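Lipopolysaccharide core heptose(I) kinase WaaP (Pseudomonas aeruginosa, PDB 6DFL) phosphorylates the first heptose of the inner core of lipopolysaccharide, using ATP and magnesium, and also acts as a protein-tyrosine kinase that autophosphorylates. Local coordinates at residues N160-I166 against D206-L210. Sequence-based numbering, arbitrary orientation.
Sequences NHRDCYI and DLAAL
Asp-206, on helix 200-212, turns its carboxylate to the backbone of loop 160-166 and illustrates how one acidic side chain can hold a loop by two of its peptide N-H groups. Its chi1 of -81° sets CG anti to the carbonyl carbon and carries the carboxylate across to the loop, where each oxygen accepts one N-H. Asp-206 OD2 receives that of His-161 through its syn lone pair, nearly straight at 165°. Asp-206 OD1 takes Arg-162 N at 2.8 Å, also on the syn side but 25° out of the carboxylate plane. Asp-206 OD2 is additionally bonded to NE2 of His-155, which probably steadies the negative charge in this buried setting. The imidazole of His-161 swings away from the helix to donate from NE2 to the carbonyl of Asp-188. Farther along, Cys-164, the centre of an inverse gamma turn, lays its SG against Leu-210 CB at 4.2 Å. The Tyr-165 ring meets the Ala-209 methyl at its edge, CE1 to CB 3.7 Å, and Ile-166 CG2 touches Leu-210 CD1, the two side chains crossing at about a right angle; both also touch the bound acyl-phosphopantetheine. His-161, Arg-162 and Asp-163, the active-site residue by similarity, form the HRD motif of the catalytic loop, whose anchoring by a buried C-lobe aspartate is characteristic of the protein kinase fold, like the helix F aspartate of eukaryotic kinases.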
ATOM      1  N   ASN A 160       6.568   0.585 -11.266  1.00 63.19           N
ATOM      2  CA  ASN A 160       5.354   1.315 -10.941  1.00 65.37           C
ATOM      3  C   ASN A 160       4.136   0.447 -11.271  1.00 71.24           C
ATOM      4  O   ASN A 160       4.092  -0.245 -12.297  1.00 66.21           O
ATOM      5  CB  ASN A 160       5.282   2.674 -11.656  1.00 62.56           C
ATOM      6  CG  ASN A 160       5.221   2.549 -13.156  1.00 68.94           C
ATOM      7  OD1 ASN A 160       6.222   2.225 -13.781  1.00 68.31           O
ATOM      8  ND2 ASN A 160       4.038   2.822 -13.754  1.00 69.05           N
ATOM      9  N   HIS A 161       3.153   0.476 -10.380  1.00 71.10           N
ATOM     10  CA  HIS A 161       2.087  -0.507 -10.436  1.00 69.21           C
ATOM     11  C   HIS A 161       1.158  -0.257 -11.608  1.00 66.45           C
ATOM     12  O   HIS A 161       0.954  -1.149 -12.427  1.00 64.36           O
ATOM     13  CB  HIS A 161       1.292  -0.503  -9.145  1.00 68.82           C
ATOM     14  CG  HIS A 161       0.477  -1.728  -8.967  1.00 72.28           C
ATOM     15  ND1 HIS A 161       0.622  -2.567  -7.885  1.00 75.57           N
ATOM     16  CD2 HIS A 161      -0.463  -2.287  -9.762  1.00 69.15           C
ATOM     17  CE1 HIS A 161      -0.222  -3.578  -8.009  1.00 71.50           C
ATOM     18  NE2 HIS A 161      -0.884  -3.437  -9.142  1.00 71.94           N
ATOM     19  N   ARG A 162       0.595   0.950 -11.678  1.00 66.72           N
ATOM     20  CA  ARG A 162      -0.365   1.435 -12.670  1.00 68.66           C
ATOM     21  C   ARG A 162      -1.792   1.111 -12.260  1.00 66.55           C
ATOM     22  O   ARG A 162      -2.724   1.784 -12.692  1.00 70.38           O
ATOM     23  CB  ARG A 162      -0.087   0.901 -14.062  1.00 69.59           C
ATOM     24  CG  ARG A 162       1.056   1.588 -14.713  1.00 63.97           C
ATOM     25  CD  ARG A 162       0.938   1.519 -16.188  1.00 69.82           C
ATOM     26  NE  ARG A 162       0.052   2.570 -16.691  1.00 80.29           N
ATOM     27  CZ  ARG A 162      -0.166   2.798 -17.981  1.00 73.87           C
ATOM     28  NH1 ARG A 162       0.439   2.042 -18.887  1.00 69.10           N
ATOM     29  NH2 ARG A 162      -0.954   3.793 -18.355  1.00 78.84           N
ATOM     30  N   ASP A 163      -1.968   0.128 -11.390  1.00 66.16           N
ATOM     31  CA  ASP A 163      -3.224  -0.127 -10.706  1.00 62.65           C
ATOM     32  C   ASP A 163      -2.999  -0.264  -9.209  1.00 68.41           C
ATOM     33  O   ASP A 163      -3.354  -1.268  -8.579  1.00 62.00           O
ATOM     34  CB  ASP A 163      -3.859  -1.370 -11.306  1.00 71.64           C
ATOM     35  CG  ASP A 163      -4.257  -1.150 -12.739  1.00 67.86           C
ATOM     36  OD1 ASP A 163      -5.092  -0.256 -12.973  1.00 71.18           O
ATOM     37  OD2 ASP A 163      -3.707  -1.823 -13.621  1.00 70.12           O
ATOM     38  N   CYS A 164      -2.399   0.774  -8.621  1.00 69.00           N
ATOM     39  CA  CYS A 164      -2.004   0.779  -7.219  1.00 65.38           C
ATOM     40  C   CYS A 164      -3.193   1.199  -6.365  1.00 66.03           C
ATOM     41  O   CYS A 164      -3.414   2.378  -6.089  1.00 67.21           O
ATOM     42  CB  CYS A 164      -0.816   1.704  -7.022  1.00 68.87           C
ATOM     43  SG  CYS A 164       0.079   1.300  -5.571  1.00 68.12           S
ATOM     44  N   TYR A 165      -4.005   0.223  -5.982  1.00 69.33           N
ATOM     45  CA  TYR A 165      -5.165   0.467  -5.144  1.00 66.69           C
ATOM     46  C   TYR A 165      -5.083  -0.456  -3.951  1.00 62.30           C
ATOM     47  O   TYR A 165      -4.454  -1.518  -4.011  1.00 61.16           O
ATOM     48  CB  TYR A 165      -6.496   0.206  -5.868  1.00 60.24           C
ATOM     49  CG  TYR A 165      -6.480   0.554  -7.317  1.00 65.44           C
ATOM     50  CD1 TYR A 165      -6.191   1.843  -7.737  1.00 64.03           C
ATOM     51  CD2 TYR A 165      -6.798  -0.405  -8.290  1.00 71.45           C
ATOM     52  CE1 TYR A 165      -6.189   2.174  -9.099  1.00 66.77           C
ATOM     53  CE2 TYR A 165      -6.812  -0.086  -9.656  1.00 63.94           C
ATOM     54  CZ  TYR A 165      -6.508   1.205 -10.048  1.00 67.58           C
ATOM     55  OH  TYR A 165      -6.495   1.531 -11.379  1.00 67.31           O
ATOM     56  N   ILE A 166      -5.780  -0.075  -2.880  1.00 56.61           N
ATOM     57  CA  ILE A 166      -5.762  -0.935  -1.705  1.00 60.53           C
ATOM     58  C   ILE A 166      -6.324  -2.313  -2.015  1.00 64.16           C
ATOM     59  O   ILE A 166      -5.909  -3.299  -1.404  1.00 66.00           O
ATOM     60  CB  ILE A 166      -6.464  -0.261  -0.510  1.00 64.12           C
ATOM     61  CG1 ILE A 166      -7.856   0.248  -0.865  1.00 61.49           C
ATOM     62  CG2 ILE A 166      -5.605   0.899  -0.012  1.00 59.25           C
ATOM     63  CD1 ILE A 166      -8.632   0.774   0.328  1.00 57.44           C
ATOM     64  N   ASP A 206       0.829   6.213  -9.301  1.00 71.78           N
ATOM     65  CA  ASP A 206       0.562   5.162  -8.317  1.00 64.23           C
ATOM     66  C   ASP A 206       0.119   5.753  -6.986  1.00 71.21           C
ATOM     67  O   ASP A 206      -0.834   5.264  -6.363  1.00 69.67           O
ATOM     68  CB  ASP A 206       1.810   4.320  -8.072  1.00 67.66           C
ATOM     69  CG  ASP A 206       2.046   3.251  -9.111  1.00 69.45           C
ATOM     70  OD1 ASP A 206       1.356   3.192 -10.161  1.00 68.44           O
ATOM     71  OD2 ASP A 206       2.983   2.456  -8.858  1.00 67.74           O
ATOM     72  N   LEU A 207       0.863   6.759  -6.495  1.00 72.37           N
ATOM     73  CA  LEU A 207       0.539   7.384  -5.220  1.00 67.71           C
ATOM     74  C   LEU A 207      -0.827   8.038  -5.259  1.00 66.89           C
ATOM     75  O   LEU A 207      -1.580   7.978  -4.285  1.00 67.16           O
ATOM     76  CB  LEU A 207       1.582   8.438  -4.854  1.00 76.21           C
ATOM     77  CG  LEU A 207       3.008   8.057  -4.461  1.00 72.66           C
ATOM     78  CD1 LEU A 207       3.783   9.339  -4.234  1.00 72.98           C
ATOM     79  CD2 LEU A 207       2.993   7.174  -3.235  1.00 70.82           C
ATOM     80  N   ALA A 208      -1.138   8.719  -6.355  1.00 71.70           N
ATOM     81  CA  ALA A 208      -2.476   9.265  -6.541  1.00 68.13           C
ATOM     82  C   ALA A 208      -3.522   8.165  -6.452  1.00 68.02           C
ATOM     83  O   ALA A 208      -4.471   8.246  -5.666  1.00 71.08           O
ATOM     84  CB  ALA A 208      -2.552   9.982  -7.886  1.00 72.19           C
ATOM     85  N   ALA A 209      -3.349   7.108  -7.240  1.00 72.74           N
ATOM     86  CA  ALA A 209      -4.353   6.051  -7.272  1.00 65.73           C
ATOM     87  C   ALA A 209      -4.473   5.377  -5.910  1.00 70.01           C
ATOM     88  O   ALA A 209      -5.586   5.122  -5.433  1.00 70.77           O
ATOM     89  CB  ALA A 209      -4.006   5.040  -8.360  1.00 62.12           C
ATOM     90  N   LEU A 210      -3.343   5.109  -5.242  1.00 68.66           N
ATOM     91  CA  LEU A 210      -3.447   4.483  -3.932  1.00 62.97           C
ATOM     92  C   LEU A 210      -4.268   5.346  -2.990  1.00 63.06           C
ATOM     93  O   LEU A 210      -5.151   4.844  -2.282  1.00 65.48           O
ATOM     94  CB  LEU A 210      -2.069   4.210  -3.365  1.00 64.12           C
ATOM     95  CG  LEU A 210      -2.197   3.448  -2.061  1.00 66.46           C
ATOM     96  CD1 LEU A 210      -2.871   2.122  -2.273  1.00 60.21           C
ATOM     97  CD2 LEU A 210      -0.821   3.262  -1.431  1.00 63.93           C
TER